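Long-range contacts in aminopeptidase N family protein (Idiomarina loihiensis L2TR, PDB 4FGM), which binds a zinc ion and is probably a metallo-aminopeptidase of family M61, releasing residues from the N-termini of peptides: residues Tyr4-Ile9 against Cys123-His128; Ile9-His14 against Pro130-Leu135; Trp90-Arg95 against Leu226-Gly231; Pro167-Asp172 against Val188-His193. All coordinates share one frame; numbering follows the deposited sequence.

Contact 1: Tyr4-Ile9 against Cys123-His128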
loop_
_atom_site.group_PDB
_atom_site.type_symbol
_atom_site.label_atom_id
_atom_site.label_comp_id
_atom_site.label_asym_id
_atom_site.label_seq_id
_atom_site.Cartn_x
_atom_site.Cartn_y
_atom_site.Cartn_z
ATOM N N TYR A 4 -0.626 -3.598 29.333
ATOM C CA TYR A 4 -0.049 -4.636 28.488
ATOM C C TYR A 4 1.456 -4.733 28.699
ATOM O O TYR A 4 2.158 -3.731 28.635
ATOM C CB TYR A 4 -0.318 -4.321 27.012
ATOM C CG TYR A 4 -1.773 -4.359 26.608
ATOM C CD1 TYR A 4 -2.375 -5.547 26.210
ATOM C CD2 TYR A 4 -2.546 -3.204 26.613
ATOM C CE1 TYR A 4 -3.710 -5.584 25.821
ATOM C CE2 TYR A 4 -3.883 -3.232 26.229
ATOM C CZ TYR A 4 -4.458 -4.423 25.835
ATOM O OH TYR A 4 -5.784 -4.458 25.465
ATOM N N ASP A 5 1.948 -5.936 28.963
ATOM C CA ASP A 5 3.383 -6.148 29.125
ATOM C C ASP A 5 3.861 -7.037 27.992
ATOM O O ASP A 5 3.362 -8.153 27.823
ATOM C CB ASP A 5 3.712 -6.816 30.458
ATOM C CG ASP A 5 3.804 -5.826 31.584
ATOM O OD1 ASP A 5 2.768 -5.575 32.238
ATOM O OD2 ASP A 5 4.912 -5.284 31.799
ATOM N N ILE A 6 4.813 -6.539 27.210
ATOM C CA ILE A 6 5.342 -7.311 26.092
ATOM C C ILE A 6 6.840 -7.528 26.190
ATOM O O ILE A 6 7.611 -6.601 26.490
ATOM C CB ILE A 6 5.049 -6.628 24.736
ATOM C CG1 ILE A 6 3.540 -6.510 24.516
ATOM C CG2 ILE A 6 5.662 -7.436 23.612
ATOM C CD1 ILE A 6 3.168 -5.678 23.299
ATOM N N THR A 7 7.251 -8.761 25.929
ATOM C CA THR A 7 8.662 -9.097 25.962
ATOM C C THR A 7 9.007 -10.010 24.795
ATOM O O THR A 7 8.327 -11.008 24.564
ATOM C CB THR A 7 9.038 -9.824 27.290
ATOM O OG1 THR A 7 8.684 -9.000 28.409
ATOM C CG2 THR A 7 10.528 -10.119 27.341
ATOM N N PRO A 8 10.040 -9.656 24.017
ATOM C CA PRO A 8 10.445 -10.498 22.884
ATOM C C PRO A 8 11.245 -11.593 23.587
ATOM O O PRO A 8 12.473 -11.573 23.583
ATOM C CB PRO A 8 11.351 -9.574 22.068
ATOM C CG PRO A 8 10.923 -8.198 22.472
ATOM C CD PRO A 8 10.699 -8.343 23.950
ATOM N N ILE A 9 10.539 -12.540 24.194
ATOM C CA ILE A 9 11.168 -13.590 24.983
ATOM C C ILE A 9 11.975 -14.680 24.290
ATOM O O ILE A 9 12.959 -15.165 24.845
ATOM C CB ILE A 9 10.106 -14.279 25.900
ATOM C CG1 ILE A 9 10.799 -14.980 27.067
ATOM C CG2 ILE A 9 9.273 -15.277 25.098
ATOM C CD1 ILE A 9 11.401 -14.016 28.078
ATOM N N CYS A 123 -4.745 2.683 27.279
ATOM C CA CYS A 123 -3.957 1.463 27.242
ATOM C C CYS A 123 -2.493 1.776 27.479
ATOM O O CYS A 123 -1.909 2.614 26.799
ATOM C CB CYS A 123 -4.111 0.767 25.891
ATOM S SG CYS A 123 -5.755 0.088 25.583
ATOM N N GLU A 124 -1.907 1.114 28.466
ATOM C CA GLU A 124 -0.502 1.314 28.760
ATOM C C GLU A 124 0.240 0.108 28.222
ATOM O O GLU A 124 -0.258 -1.018 28.286
ATOM C CB GLU A 124 -0.286 1.461 30.264
ATOM C CG GLU A 124 -0.235 2.904 30.711
ATOM C CD GLU A 124 -0.170 3.067 32.221
ATOM O OE1 GLU A 124 0.474 2.230 32.892
ATOM O OE2 GLU A 124 -0.755 4.048 32.729
ATOM N N LEU A 125 1.420 0.344 27.672
ATOM C CA LEU A 125 2.209 -0.740 27.113
ATOM C C LEU A 125 3.628 -0.664 27.654
ATOM O O LEU A 125 4.309 0.344 27.503
ATOM C CB LEU A 125 2.204 -0.658 25.575
ATOM C CG LEU A 125 2.811 -1.811 24.767
ATOM C CD1 LEU A 125 2.293 -1.772 23.340
ATOM C CD2 LEU A 125 4.317 -1.709 24.777
ATOM N N HIS A 126 4.061 -1.740 28.293
ATOM C CA HIS A 126 5.397 -1.804 28.859
ATOM C C HIS A 126 6.223 -2.764 28.005
ATOM O O HIS A 126 6.003 -3.974 28.049
ATOM C CB HIS A 126 5.314 -2.313 30.300
ATOM C CG HIS A 126 4.208 -1.688 31.098
ATOM N ND1 HIS A 126 4.326 -0.455 31.705
ATOM C CD2 HIS A 126 2.944 -2.111 31.353
ATOM C CE1 HIS A 126 3.186 -0.146 32.299
ATOM N NE2 HIS A 126 2.331 -1.134 32.100
ATOM N N LEU A 127 7.155 -2.223 27.223
ATOM C CA LEU A 127 8.011 -3.040 26.365
ATOM C C LEU A 127 9.312 -3.371 27.087
ATOM O O LEU A 127 10.142 -2.489 27.322
ATOM C CB LEU A 127 8.347 -2.299 25.066
ATOM C CG LEU A 127 8.362 -3.060 23.734
ATOM C CD1 LEU A 127 9.460 -2.482 22.870
ATOM C CD2 LEU A 127 8.593 -4.531 23.935
ATOM N N HIS A 128 9.489 -4.647 27.420
ATOM C CA HIS A 128 10.683 -5.115 28.117
ATOM C C HIS A 128 11.733 -5.574 27.109
ATOM O O HIS A 128 11.403 -6.166 26.074
ATOM C CB HIS A 128 10.313 -6.272 29.056
ATOM C CG HIS A 128 9.264 -5.911 30.063
ATOM N ND1 HIS A 128 9.561 -5.296 31.261
ATOM C CD2 HIS A 128 7.914 -6.009 30.018
ATOM C CE1 HIS A 128 8.442 -5.029 31.907
ATOM N NE2 HIS A 128 7.426 -5.451 31.175
#

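Contact 2: Ile9-His14 against Pro130-Leu135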
loop_
_atom_site.group_PDB
_atom_site.type_symbol
_atom_site.label_atom_id
_atom_site.label_comp_id
_atom_site.label_asym_id
_atom_site.label_seq_id
_atom_site.Cartn_x
_atom_site.Cartn_y
_atom_site.Cartn_z
ATOM N N ILE A 9 10.539 -12.540 24.194
ATOM C CA ILE A 9 11.168 -13.590 24.983
ATOM C C ILE A 9 11.975 -14.680 24.290
ATOM O O ILE A 9 12.959 -15.165 24.845
ATOM C CB ILE A 9 10.106 -14.279 25.900
ATOM C CG1 ILE A 9 10.799 -14.980 27.067
ATOM C CG2 ILE A 9 9.273 -15.277 25.098
ATOM C CD1 ILE A 9 11.401 -14.016 28.078
ATOM N N ASP A 10 11.568 -15.076 23.090
ATOM C CA ASP A 10 12.263 -16.144 22.388
ATOM C C ASP A 10 12.588 -15.756 20.951
ATOM O O ASP A 10 11.759 -15.903 20.049
ATOM C CB ASP A 10 11.398 -17.408 22.405
ATOM C CG ASP A 10 12.174 -18.655 21.995
ATOM O OD1 ASP A 10 13.200 -18.511 21.289
ATOM O OD2 ASP A 10 11.750 -19.772 22.370
ATOM N N LEU A 11 13.807 -15.277 20.743
ATOM C CA LEU A 11 14.255 -14.854 19.424
ATOM C C LEU A 11 14.323 -15.965 18.376
ATOM O O LEU A 11 13.872 -15.780 17.244
ATOM C CB LEU A 11 15.610 -14.159 19.559
ATOM C CG LEU A 11 15.584 -12.635 19.735
ATOM C CD1 LEU A 11 14.323 -12.175 20.429
ATOM C CD2 LEU A 11 16.814 -12.207 20.499
ATOM N N HIS A 12 14.875 -17.117 18.743
ATOM C CA HIS A 12 14.977 -18.221 17.795
ATOM C C HIS A 12 13.626 -18.882 17.534
ATOM O O HIS A 12 13.398 -19.435 16.450
ATOM C CB HIS A 12 15.985 -19.260 18.289
ATOM C CG HIS A 12 17.396 -18.763 18.311
ATOM N ND1 HIS A 12 18.463 -19.559 18.675
ATOM C CD2 HIS A 12 17.918 -17.548 18.018
ATOM C CE1 HIS A 12 19.577 -18.855 18.606
ATOM N NE2 HIS A 12 19.275 -17.630 18.210
ATOM N N GLY A 13 12.738 -18.826 18.528
ATOM C CA GLY A 13 11.416 -19.402 18.375
ATOM C C GLY A 13 10.398 -18.408 17.811
ATOM O O GLY A 13 9.254 -18.772 17.527
ATOM N N HIS A 14 10.807 -17.150 17.644
ATOM C CA HIS A 14 9.921 -16.114 17.112
ATOM C C HIS A 14 8.679 -15.963 17.999
ATOM O O HIS A 14 7.551 -15.937 17.513
ATOM C CB HIS A 14 9.483 -16.471 15.684
ATOM C CG HIS A 14 10.573 -17.076 14.854
ATOM N ND1 HIS A 14 11.799 -16.473 14.680
ATOM C CD2 HIS A 14 10.629 -18.249 14.183
ATOM C CE1 HIS A 14 12.567 -17.251 13.937
ATOM N NE2 HIS A 14 11.882 -18.334 13.624
ATOM N N PRO A 130 14.541 -7.696 25.234
ATOM C CA PRO A 130 14.631 -9.150 25.123
ATOM C C PRO A 130 15.939 -9.584 25.790
ATOM O O PRO A 130 17.009 -9.061 25.478
ATOM C CB PRO A 130 14.623 -9.377 23.613
ATOM C CG PRO A 130 15.266 -8.144 23.083
ATOM C CD PRO A 130 14.666 -7.046 23.917
ATOM N N PRO A 131 15.868 -10.536 26.728
ATOM C CA PRO A 131 17.075 -11.003 27.416
ATOM C C PRO A 131 18.205 -11.357 26.456
ATOM O O PRO A 131 19.383 -11.163 26.763
ATOM C CB PRO A 131 16.577 -12.220 28.192
ATOM C CG PRO A 131 15.173 -11.848 28.512
ATOM C CD PRO A 131 14.683 -11.270 27.199
ATOM N N GLU A 132 17.840 -11.867 25.286
ATOM C CA GLU A 132 18.826 -12.280 24.295
ATOM C C GLU A 132 19.366 -11.145 23.443
ATOM O O GLU A 132 20.296 -11.356 22.662
ATOM C CB GLU A 132 18.226 -13.343 23.377
ATOM C CG GLU A 132 17.616 -14.525 24.117
ATOM C CD GLU A 132 16.725 -15.378 23.221
ATOM O OE1 GLU A 132 17.254 -16.181 22.424
ATOM O OE2 GLU A 132 15.487 -15.234 23.308
ATOM N N ALA A 133 18.792 -9.948 23.591
ATOM C CA ALA A 133 19.219 -8.790 22.802
ATOM C C ALA A 133 18.940 -7.485 23.527
ATOM O O ALA A 133 18.231 -6.616 23.015
ATOM C CB ALA A 133 18.505 -8.788 21.445
ATOM N N PRO A 134 19.517 -7.316 24.722
ATOM C CA PRO A 134 19.292 -6.089 25.491
ATOM C C PRO A 134 19.798 -4.787 24.868
ATOM O O PRO A 134 19.272 -3.722 25.175
ATOM C CB PRO A 134 19.943 -6.407 26.840
ATOM C CG PRO A 134 21.049 -7.334 26.467
ATOM C CD PRO A 134 20.423 -8.236 25.438
ATOM N N LEU A 135 20.802 -4.856 23.995
ATOM C CA LEU A 135 21.324 -3.634 23.368
ATOM C C LEU A 135 20.464 -3.077 22.226
ATOM O O LEU A 135 20.739 -1.991 21.712
ATOM C CB LEU A 135 22.758 -3.843 22.857
ATOM C CG LEU A 135 23.922 -3.804 23.862
ATOM C CD1 LEU A 135 23.662 -2.709 24.891
ATOM C CD2 LEU A 135 24.076 -5.140 24.557
HETATM O O HOH W 1 15.920 -18.009 21.236
#

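Contact 3: Trp90-Arg95 against Leu226-Gly231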
loop_
_atom_site.group_PDB
_atom_site.type_symbol
_atom_site.label_atom_id
_atom_site.label_comp_id
_atom_site.label_asym_id
_atom_site.label_seq_id
_atom_site.Cartn_x
_atom_site.Cartn_y
_atom_site.Cartn_z
ATOM N N TRP A 90 6.280 -14.662 12.791
ATOM C CA TRP A 90 7.157 -15.026 11.688
ATOM C C TRP A 90 6.571 -14.631 10.330
ATOM O O TRP A 90 6.541 -15.433 9.395
ATOM C CB TRP A 90 7.437 -16.529 11.712
ATOM C CG TRP A 90 8.663 -16.911 10.946
ATOM C CD1 TRP A 90 8.775 -17.909 10.025
ATOM C CD2 TRP A 90 9.952 -16.298 11.034
ATOM N NE1 TRP A 90 10.056 -17.954 9.527
ATOM C CE2 TRP A 90 10.799 -16.974 10.129
ATOM C CE3 TRP A 90 10.473 -15.233 11.783
ATOM C CZ2 TRP A 90 12.139 -16.633 9.962
ATOM C CZ3 TRP A 90 11.801 -14.893 11.618
ATOM C CH2 TRP A 90 12.623 -15.590 10.708
ATOM N N ASP A 91 6.099 -13.392 10.234
ATOM C CA ASP A 91 5.539 -12.882 8.992
ATOM C C ASP A 91 6.202 -11.573 8.631
ATOM O O ASP A 91 5.881 -10.539 9.203
ATOM C CB ASP A 91 4.034 -12.655 9.112
ATOM C CG ASP A 91 3.466 -11.916 7.905
ATOM O OD1 ASP A 91 3.697 -12.357 6.755
ATOM O OD2 ASP A 91 2.788 -10.889 8.104
ATOM N N LEU A 92 7.117 -11.619 7.673
ATOM C CA LEU A 92 7.833 -10.427 7.250
ATOM C C LEU A 92 6.963 -9.504 6.393
ATOM O O LEU A 92 6.960 -9.601 5.166
ATOM C CB LEU A 92 9.096 -10.845 6.491
ATOM C CG LEU A 92 10.309 -9.913 6.373
ATOM C CD1 LEU A 92 10.309 -9.238 5.016
ATOM C CD2 LEU A 92 10.318 -8.914 7.520
ATOM N N SER A 93 6.208 -8.625 7.056
ATOM C CA SER A 93 5.346 -7.656 6.380
ATOM C C SER A 93 5.015 -6.534 7.354
ATOM O O SER A 93 5.176 -6.687 8.558
ATOM C CB SER A 93 4.055 -8.309 5.894
ATOM O OG SER A 93 3.167 -8.540 6.962
ATOM N N VAL A 94 4.541 -5.407 6.833
ATOM C CA VAL A 94 4.208 -4.231 7.658
ATOM C C VAL A 94 2.885 -4.417 8.334
ATOM O O VAL A 94 2.366 -3.553 9.029
ATOM C CB VAL A 94 4.137 -2.990 6.787
ATOM C CG1 VAL A 94 5.467 -2.768 6.122
ATOM C CG2 VAL A 94 3.023 -3.135 5.726
ATOM N N ARG A 95 2.345 -5.595 8.115
ATOM C CA ARG A 95 1.030 -5.906 8.614
ATOM C C ARG A 95 0.884 -6.728 9.911
ATOM O O ARG A 95 0.012 -6.421 10.667
ATOM C CB ARG A 95 0.264 -6.522 7.437
ATOM C CG ARG A 95 -0.028 -5.416 6.369
ATOM C CD ARG A 95 -0.505 -5.845 4.982
ATOM N NE ARG A 95 0.568 -6.450 4.199
ATOM C CZ ARG A 95 0.746 -7.760 4.067
ATOM N NH1 ARG A 95 -0.085 -8.606 4.657
ATOM N NH2 ARG A 95 1.769 -8.226 3.362
ATOM N N LEU A 226 9.165 4.057 9.950
ATOM C CA LEU A 226 9.745 2.791 10.404
ATOM C C LEU A 226 10.011 1.928 9.178
ATOM O O LEU A 226 9.081 1.483 8.501
ATOM C CB LEU A 226 8.787 2.084 11.364
ATOM C CG LEU A 226 8.323 2.942 12.545
ATOM C CD1 LEU A 226 7.388 2.121 13.435
ATOM C CD2 LEU A 226 9.530 3.434 13.346
ATOM N N THR A 227 11.286 1.674 8.909
ATOM C CA THR A 227 11.657 0.933 7.717
ATOM C C THR A 227 12.438 -0.353 7.878
ATOM O O THR A 227 13.524 -0.367 8.449
ATOM C CB THR A 227 12.476 1.845 6.771
ATOM O OG1 THR A 227 11.764 3.070 6.564
ATOM C CG2 THR A 227 12.702 1.170 5.428
HETATM N N MSE A 228 11.873 -1.435 7.356
HETATM C CA MSE A 228 12.544 -2.726 7.351
HETATM C C MSE A 228 13.160 -2.847 5.951
HETATM O O MSE A 228 12.475 -2.684 4.928
HETATM C CB MSE A 228 11.552 -3.861 7.602
HETATM C CG MSE A 228 11.203 -4.036 9.058
HETATM SE SE MSE A 228 9.834 -5.363 9.322
HETATM C CE MSE A 228 8.335 -4.331 8.662
ATOM N N VAL A 229 14.457 -3.115 5.907
ATOM C CA VAL A 229 15.154 -3.221 4.636
ATOM C C VAL A 229 15.584 -4.646 4.341
ATOM O O VAL A 229 16.394 -5.216 5.074
ATOM C CB VAL A 229 16.412 -2.324 4.617
ATOM C CG1 VAL A 229 16.977 -2.252 3.202
ATOM C CG2 VAL A 229 16.069 -0.936 5.135
ATOM N N VAL A 230 15.055 -5.209 3.259
ATOM C CA VAL A 230 15.399 -6.566 2.865
ATOM C C VAL A 230 15.979 -6.574 1.450
ATOM O O VAL A 230 16.234 -5.521 0.876
ATOM C CB VAL A 230 14.162 -7.479 2.923
ATOM C CG1 VAL A 230 13.599 -7.483 4.334
ATOM C CG2 VAL A 230 13.111 -7.001 1.929
ATOM N N GLY A 231 16.186 -7.757 0.888
ATOM C CA GLY A 231 16.744 -7.830 -0.449
ATOM C C GLY A 231 15.724 -7.488 -1.516
ATOM O O GLY A 231 15.996 -6.734 -2.460
#

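Contact 4: Pro167-Asp172 against Val188-His193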
loop_
_atom_site.group_PDB
_atom_site.type_symbol
_atom_site.label_atom_id
_atom_site.label_comp_id
_atom_site.label_asym_id
_atom_site.label_seq_id
_atom_site.Cartn_x
_atom_site.Cartn_y
_atom_site.Cartn_z
ATOM N N PRO A 167 2.748 1.024 15.362
ATOM C CA PRO A 167 3.585 -0.174 15.212
ATOM C C PRO A 167 4.915 0.039 15.925
ATOM O O PRO A 167 5.283 1.173 16.215
ATOM C CB PRO A 167 3.743 -0.306 13.696
ATOM C CG PRO A 167 3.618 1.130 13.208
ATOM C CD PRO A 167 2.466 1.643 14.051
ATOM N N PHE A 168 5.618 -1.050 16.217
ATOM C CA PHE A 168 6.914 -0.988 16.897
ATOM C C PHE A 168 7.987 -1.698 16.070
ATOM O O PHE A 168 7.732 -2.743 15.460
ATOM C CB PHE A 168 6.857 -1.669 18.279
ATOM C CG PHE A 168 6.296 -0.809 19.381
ATOM C CD1 PHE A 168 4.940 -0.494 19.423
ATOM C CD2 PHE A 168 7.127 -0.329 20.393
ATOM C CE1 PHE A 168 4.411 0.273 20.468
ATOM C CE2 PHE A 168 6.612 0.441 21.442
ATOM C CZ PHE A 168 5.252 0.747 21.477
ATOM N N LEU A 169 9.187 -1.130 16.064
ATOM C CA LEU A 169 10.324 -1.701 15.351
ATOM C C LEU A 169 11.504 -1.721 16.325
ATOM O O LEU A 169 11.852 -0.696 16.917
ATOM C CB LEU A 169 10.669 -0.850 14.120
ATOM C CG LEU A 169 11.884 -1.290 13.293
ATOM C CD1 LEU A 169 11.715 -2.747 12.875
ATOM C CD2 LEU A 169 12.031 -0.397 12.059
ATOM N N ILE A 170 12.105 -2.890 16.505
ATOM C CA ILE A 170 13.234 -3.013 17.408
ATOM C C ILE A 170 14.413 -3.715 16.741
ATOM O O ILE A 170 14.231 -4.507 15.826
ATOM C CB ILE A 170 12.831 -3.782 18.697
ATOM C CG1 ILE A 170 12.270 -5.159 18.346
ATOM C CG2 ILE A 170 11.782 -2.994 19.459
ATOM C CD1 ILE A 170 11.843 -5.976 19.561
ATOM N N GLY A 171 15.625 -3.417 17.198
ATOM C CA GLY A 171 16.797 -4.048 16.621
ATOM C C GLY A 171 17.985 -3.111 16.607
ATOM O O GLY A 171 18.027 -2.143 17.364
ATOM N N ASP A 172 18.956 -3.405 15.751
ATOM C CA ASP A 172 20.152 -2.576 15.621
ATOM C C ASP A 172 19.762 -1.472 14.640
ATOM O O ASP A 172 20.166 -1.471 13.484
ATOM C CB ASP A 172 21.305 -3.437 15.084
ATOM C CG ASP A 172 22.589 -2.652 14.894
ATOM O OD1 ASP A 172 22.737 -1.571 15.508
ATOM O OD2 ASP A 172 23.459 -3.126 14.134
ATOM N N VAL A 188 13.854 5.626 10.309
ATOM C CA VAL A 188 14.426 4.511 11.053
ATOM C C VAL A 188 14.610 3.306 10.150
ATOM O O VAL A 188 13.687 2.907 9.437
ATOM C CB VAL A 188 13.518 4.116 12.237
ATOM C CG1 VAL A 188 14.170 3.002 13.049
ATOM C CG2 VAL A 188 13.250 5.327 13.099
ATOM N N LEU A 189 15.796 2.712 10.201
ATOM C CA LEU A 189 16.096 1.558 9.358
ATOM C C LEU A 189 16.569 0.346 10.146
ATOM O O LEU A 189 17.375 0.473 11.076
ATOM C CB LEU A 189 17.189 1.919 8.348
ATOM C CG LEU A 189 17.020 3.175 7.491
ATOM C CD1 LEU A 189 18.269 3.357 6.623
ATOM C CD2 LEU A 189 15.779 3.056 6.634
ATOM N N SER A 190 16.072 -0.826 9.757
ATOM C CA SER A 190 16.461 -2.089 10.372
ATOM C C SER A 190 16.746 -3.056 9.223
ATOM O O SER A 190 15.908 -3.236 8.335
ATOM C CB SER A 190 15.340 -2.654 11.244
ATOM O OG SER A 190 15.693 -3.940 11.748
ATOM N N GLY A 191 17.924 -3.676 9.245
ATOM C CA GLY A 191 18.299 -4.601 8.188
ATOM C C GLY A 191 19.629 -4.159 7.604
ATOM O O GLY A 191 20.113 -3.085 7.949
ATOM N N ARG A 192 20.237 -4.973 6.744
ATOM C CA ARG A 192 21.515 -4.595 6.144
ATOM C C ARG A 192 21.243 -3.566 5.047
ATOM O O ARG A 192 20.377 -3.779 4.206
ATOM C CB ARG A 192 22.221 -5.826 5.556
ATOM C CG ARG A 192 22.556 -6.897 6.584
ATOM C CD ARG A 192 23.499 -7.957 6.024
ATOM N NE ARG A 192 24.886 -7.718 6.421
ATOM C CZ ARG A 192 25.517 -8.394 7.377
ATOM N NH1 ARG A 192 24.890 -9.359 8.034
ATOM N NH2 ARG A 192 26.773 -8.100 7.683
ATOM N N HIS A 193 21.972 -2.454 5.060
ATOM C CA HIS A 193 21.775 -1.400 4.059
ATOM C C HIS A 193 22.995 -0.479 4.000
ATOM O O HIS A 193 23.855 -0.528 4.868
ATOM C CB HIS A 193 20.557 -0.559 4.435
ATOM C CG HIS A 193 20.781 0.280 5.653
ATOM N ND1 HIS A 193 21.441 1.490 5.607
ATOM C CD2 HIS A 193 20.537 0.035 6.961
ATOM C CE1 HIS A 193 21.596 1.949 6.834
ATOM N NE2 HIS A 193 21.059 1.083 7.675
HETATM O O HOH W 2 17.774 -4.773 13.304
HETATM O O HOH W 3 19.761 -3.896 11.507
#

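Contact 1: Tyr4-Ile9 against Cys123-His128
H128 and D5 meet with the imidazole edge-on to the carboxylate. NE2 of H128 donates to OD2 of D5 over 2.6 Å, with the N-H pointing straight at the acceptor (179°). OD2 lies in the ring plane and accepts through its anti lone pair, and ring and carboxylate are nearly coplanar, 17° apart. These groups decorate a parallel pair of neighbouring strands, 2-10 and 123-127, in the M61 N-terminal region. The other oxygen, D5 OD1, lies obliquely to the ring of H126, 3.6 Å from CD2. The Y4 ring is met only at its edge by the facing strand, through the carbonyl oxygen of E124 and the sulfur of C123, with CE2 of Y4 3.9 Å from SG.

Four backbone bonds form the ladder: Y4 bonds to E124 and H126, straddling L125, and I6 bonds to H126 and H128, straddling L127. D5 and H126 lie on one face of the sheet. D5 is also bonded through its backbone to S19 of strand 15-22. The opposite face carries Y4, I6, L125 and L127. There CD1 of I6 rests on CD1 of L125 at 4.0 Å, helices 108-111 and 160-163 cover the apolar groups, and the Y4 hydroxyl bonds to L113 O.

OG1 of T7 lies 3.2 Å from CB of H128; with CG of H128 anti to its carbonyl carbon (chi1 -58°), CG stays beside the same hydroxyl, 3.6 Å away. P8 is the centre of an inverse gamma turn, and its CD comes to 3.1 Å from the carbonyl oxygen of H128.

Contact 2: Ile9-His14 against Pro130-Leu135
E132 and L11 reach toward each other tip to tip, and the glutamate ties the loop between strands 123-127 and 137-140 to the end of strand 2-10, within the M61 N-terminal region. Its CB is closely packed against CD2 of L11, at 3.4 Å. CG is anti to the carbonyl carbon (chi1 -53°), and the extended chain beyond it carries the carboxylate to the backbone of the facing segment. There OE2 accepts from L11 N at 3.1 Å in a straight bond (170°), met on the syn side but 34° out of the carboxylate plane. OE2 also lies 3.0 Å from the carbonyl oxygen of I9, a second acceptor. OE1 takes a hydrogen from a water at 2.6 Å. That water donates to D10 OD1 as well and accepts from H12 N.

Residues P130 to A133 form a type I turn, which presents apolar groups beside the acid: CD2 of L11 also touches CB of A133 at 3.9 Å, and its CD1 packs on CB of P130. Within 9-14, D10 OD1 accepts from G13 N in an Asx motif that holds the bend after the strand.

Two carboxylates thus share one water, with D10 OD1 and E132 OE2 4.5 Å apart. Together with the carbonyl of I9 beside OE2, this clustering of acceptors would tend to raise the proton affinity of E132, an effect that the donated N-H and the water would partly offset.

Contact 3: Trp90-Arg95 against Leu226-Gly231
The nearest CA atoms, those of V94 and M228, are 8.5 Å apart, so the contact is made mainly by side chains, with one backbone carbonyl, that of S93, taking part. Residues 226-230 form a regular strand, whereas 90-95 leaves its own strand through an inverse gamma turn centred on L92. An ST turn follows, in which S93 OG accepts from R95 N. The same hydroxyl donates to OD2 of D91 at 2.6 Å, meeting it from above the carboxylate plane and bracing the bend.

M228, present as selenomethionine, points from the strand into this bend. Its selenium lies 4.0 Å from CD2 of L92, the two side chains lying alongside and pointing opposite ways. The chain then bends (chi3 -73°), bringing CE to 3.9 Å from the carbonyl oxygen of S93 and beside CG1 of V94. L92 uses its other branch on V230, CD1 lying 3.8 Å from CG1. L246, from the neighbouring strand 242-248, touches both L92 and V230.

The contact seats the loop that carries R95 against the five-stranded mixed sheet. R95 touches the bound maleic acid, and the V94 side chain lies about 10 Å from the zinc ion; a sheet flanking the zinc site in this way is characteristic of thermolysin-like metallopeptidases.

Contact 4: Pro167-Asp172 against Val188-His193
Strands 168-171 and 188-190, which meet through L169, V188 and S190, run with a 55° angle between their directions and approach to 7.9 Å between axes, a spacing too wide for direct strand pairing.

L169 fills the gap. Its CG is anti to the backbone N (chi1 178°), and the fork beyond spreads over the other strand: CD1 reaches CB of S190 at 4.0 Å, while CD2 lies 4.1 Å from CG1 of V188. These residues join the N-terminal beta region, in which 168-171 pairs with 103-106 and 137-140, to the five-stranded mixed sheet, in which 183-190 lies beside 222-230.

Past the leucine the spacing becomes polar. G171 has a phi of 146°, where a CB would be jammed against the carbonyl oxygen of I170, so this backbone turn calls for glycine. S190 OG is hydrogen-bonded to Q103 OE1 and also accepts from a water at 2.7 Å, which in turn accepts from D172 N. A second water spans the backbones farther along, accepting from G191 N at 2.9 Å and donating to the carbonyl oxygen of D172 at 3.2 Å.

How the contacts relate
Contacts 1 and 2 are consecutive along strand 2-10 and share I9; where they join, P8 O lies 3.1 Å from P130 CB. Contact 4 packs against contact 1, with I170 CD1 3.8 Å from P8 CG and F168 touching L125 and L127. Contacts 3 and 4, centred about 9 Å apart, are joined by the pairing of strands 183-190 and 222-230, where T227 N and V188 O are 2.8 Å apart. Contact 2 reaches contact 3 where the H14 and W90 rings stack. Only contact 3 adjoins the pocket: the V94 side chain is about 6 Å from the maleic acid, whose pocket includes the zinc ligands H273, H277 and E307, and the others lie away.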